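Side-chain contact in transcriptional regulator, LuxR family (Burkholderia thailandensis, PDB 3MQQ), which probably regulates transcription by binding DNA through a LuxR-type helix-turn-helix, the chain described here being its PAS domain: residues Glu25-Asn28 / Asp29-Ala33. Residues are numbered along the deposited sequence; the frame is centred on the assembly and turned at random.
Sequences EDCN and DELAA
N28 is the N-cap of helix 29-34, and its side chain folds over the first turn to meet the backbone of L31: OD1 accepts from L31 N at 3.1 Å with an N-H...O angle of 157°. The donor stands 33° off the plane of the amide carbonyl. A chi1 of 64° places CG near both the N and the C of its own backbone and brings OD1 toward L31 N. The main chain of the same residue opens the helical pattern, though weakly, A32 N lying 3.4 Å from N28 O; the next bond, from A33 N to D29 O, is an ordinary 2.9 Å. Beside the cap, an apolar contact spans the strand-to-helix corner: the CD2 methyl of L31 rests on CB of C27 at 3.6 Å, while C27 SG stays 4.0 Å from that methyl. L31 CG is anti to its own nitrogen, which turns its CD2 branch toward C27. Both residues are buried, against V17 of strand 15-20 and L42 of helix 39-42. The corner belongs to the PAS fold, where edge strand 23-27 of the antiparallel sheet runs straight into helix 29-34, with helix 39-42 packed beside the corner. Further out, the buried amide of N28 is held at both ends: OD1 also accepts from L16 N, and ND2 donates to the carbonyls of F9 and I14, tying the helix start to helix 5-11, to the link that follows it and to strand 15-20. Upstream, a classic beta bulge sets E25 and D26 together opposite L18 of strand 15-20, and D26 OD2 is hydrogen-bonded to OH of Y5 of the second subunit. D26 OD1 turns back on its own strand, accepting weakly from C27 N at 2.9 Å through a strongly bent bond.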
ATOM      1  N   GLU B  25      11.093  10.905  -6.437  1.00 21.78           N
ATOM      2  CA  GLU B  25      11.110  11.193  -7.875  0.50 23.90           C
ATOM      3  C   GLU B  25       9.695  11.295  -8.446  1.00 24.52           C
ATOM      4  O   GLU B  25       9.450  12.042  -9.409  1.00 26.59           O
ATOM      5  CB  GLU B  25      11.939  10.158  -8.636  0.50 26.58           C
ATOM      6  CG  GLU B  25      13.331   9.973  -8.075  0.50 27.24           C
ATOM      7  CD  GLU B  25      14.278  11.076  -8.496  0.50 31.44           C
ATOM      8  OE1 GLU B  25      15.063  10.841  -9.428  0.50 36.14           O
ATOM      9  OE2 GLU B  25      14.233  12.173  -7.906  0.50 31.81           O
ATOM     10  N   ASP B  26       8.761  10.557  -7.841  1.00 23.22           N
ATOM     11  CA  ASP B  26       7.360  10.656  -8.225  1.00 23.48           C
ATOM     12  C   ASP B  26       6.537  10.255  -7.026  1.00 22.15           C
ATOM     13  O   ASP B  26       7.016   9.521  -6.167  1.00 21.26           O
ATOM     14  CB  ASP B  26       7.053   9.777  -9.445  1.00 26.10           C
ATOM     15  CG  ASP B  26       5.742  10.133 -10.126  1.00 29.28           C
ATOM     16  OD1 ASP B  26       5.083  11.143  -9.773  1.00 29.52           O
ATOM     17  OD2 ASP B  26       5.365   9.399 -11.064  1.00 33.30           O
ATOM     18  N   CYS B  27       5.315  10.773  -6.954  1.00 21.60           N
ATOM     19  CA  CYS B  27       4.433  10.405  -5.864  1.00 21.63           C
ATOM     20  C   CYS B  27       2.997  10.630  -6.307  1.00 22.02           C
ATOM     21  O   CYS B  27       2.714  11.253  -7.350  1.00 24.14           O
ATOM     22  CB  CYS B  27       4.744  11.192  -4.554  1.00 21.67           C
ATOM     23  SG  CYS B  27       4.234  12.962  -4.568  1.00 24.06           S
ATOM     24  N   ASN B  28       2.083  10.107  -5.518  1.00 20.48           N
ATOM     25  CA  ASN B  28       0.679  10.292  -5.817  1.00 20.55           C
ATOM     26  C   ASN B  28       0.000  11.356  -4.946  1.00 21.75           C
ATOM     27  O   ASN B  28       0.615  11.901  -3.986  1.00 21.37           O
ATOM     28  CB  ASN B  28      -0.089   8.938  -5.791  1.00 18.84           C
ATOM     29  CG  ASN B  28      -0.105   8.269  -4.428  1.00 21.01           C
ATOM     30  OD1 ASN B  28       0.359   8.814  -3.419  1.00 19.74           O
ATOM     31  ND2 ASN B  28      -0.668   7.063  -4.397  1.00 20.88           N
ATOM     32  N   ASP B  29      -1.269  11.621  -5.278  1.00 23.18           N
ATOM     33  CA  ASP B  29      -2.064  12.635  -4.563  1.00 25.67           C
ATOM     34  C   ASP B  29      -2.265  12.237  -3.095  1.00 24.21           C
ATOM     35  O   ASP B  29      -2.314  13.100  -2.231  1.00 24.51           O
ATOM     36  CB  ASP B  29      -3.405  12.927  -5.264  1.00 29.74           C
ATOM     37  CG  ASP B  29      -3.285  13.971  -6.372  1.00 34.47           C
ATOM     38  OD1 ASP B  29      -2.217  14.609  -6.520  1.00 35.50           O
ATOM     39  OD2 ASP B  29      -4.278  14.199  -7.089  1.00 40.73           O
ATOM     40  N   GLU B  30      -2.389  10.931  -2.802  1.00 22.03           N
ATOM     41  CA  GLU B  30      -2.557  10.517  -1.411  1.00 23.40           C
ATOM     42  C   GLU B  30      -1.365  10.910  -0.546  1.00 22.07           C
ATOM     43  O   GLU B  30      -1.560  11.328   0.622  1.00 22.80           O
ATOM     44  CB  GLU B  30      -2.864   9.014  -1.292  1.00 23.82           C
ATOM     45  CG  GLU B  30      -3.222   8.497   0.148  1.00 29.15           C
ATOM     46  CD  GLU B  30      -4.400   9.198   0.799  1.00 35.37           C
ATOM     47  OE1 GLU B  30      -5.331   9.605   0.082  1.00 38.86           O
ATOM     48  OE2 GLU B  30      -4.407   9.311   2.055  1.00 40.29           O
ATOM     49  N   LEU B  31      -0.151  10.752  -1.076  1.00 21.19           N
ATOM     50  CA  LEU B  31       1.048  11.184  -0.318  1.00 21.60           C
ATOM     51  C   LEU B  31       0.974  12.678  -0.000  1.00 22.29           C
ATOM     52  O   LEU B  31       1.243  13.094   1.147  1.00 22.86           O
ATOM     53  CB  LEU B  31       2.345  10.863  -1.064  1.00 21.84           C
ATOM     54  CG  LEU B  31       3.527  11.190  -0.136  1.00 23.25           C
ATOM     55  CD1 LEU B  31       3.753  10.086   0.918  1.00 26.17           C
ATOM     56  CD2 LEU B  31       4.792  11.492  -0.925  1.00 25.43           C
ATOM     57  N   ALA B  32       0.607  13.479  -0.998  1.00 22.73           N
ATOM     58  CA  ALA B  32       0.397  14.924  -0.839  1.00 25.79           C
ATOM     59  C   ALA B  32      -0.630  15.211   0.263  1.00 26.89           C
ATOM     60  O   ALA B  32      -0.425  16.101   1.095  1.00 29.18           O
ATOM     61  CB  ALA B  32      -0.039  15.551  -2.145  1.00 27.62           C
ATOM     62  N   ALA B  33      -1.722  14.444   0.259  1.00 25.25           N
ATOM     63  CA  ALA B  33      -2.792  14.610   1.240  1.00 27.29           C
ATOM     64  C   ALA B  33      -2.257  14.356   2.639  1.00 26.53           C
ATOM     65  O   ALA B  33      -2.480  15.172   3.543  1.00 29.29           O
ATOM     66  CB  ALA B  33      -4.003  13.696   0.917  1.00 27.77           C
TER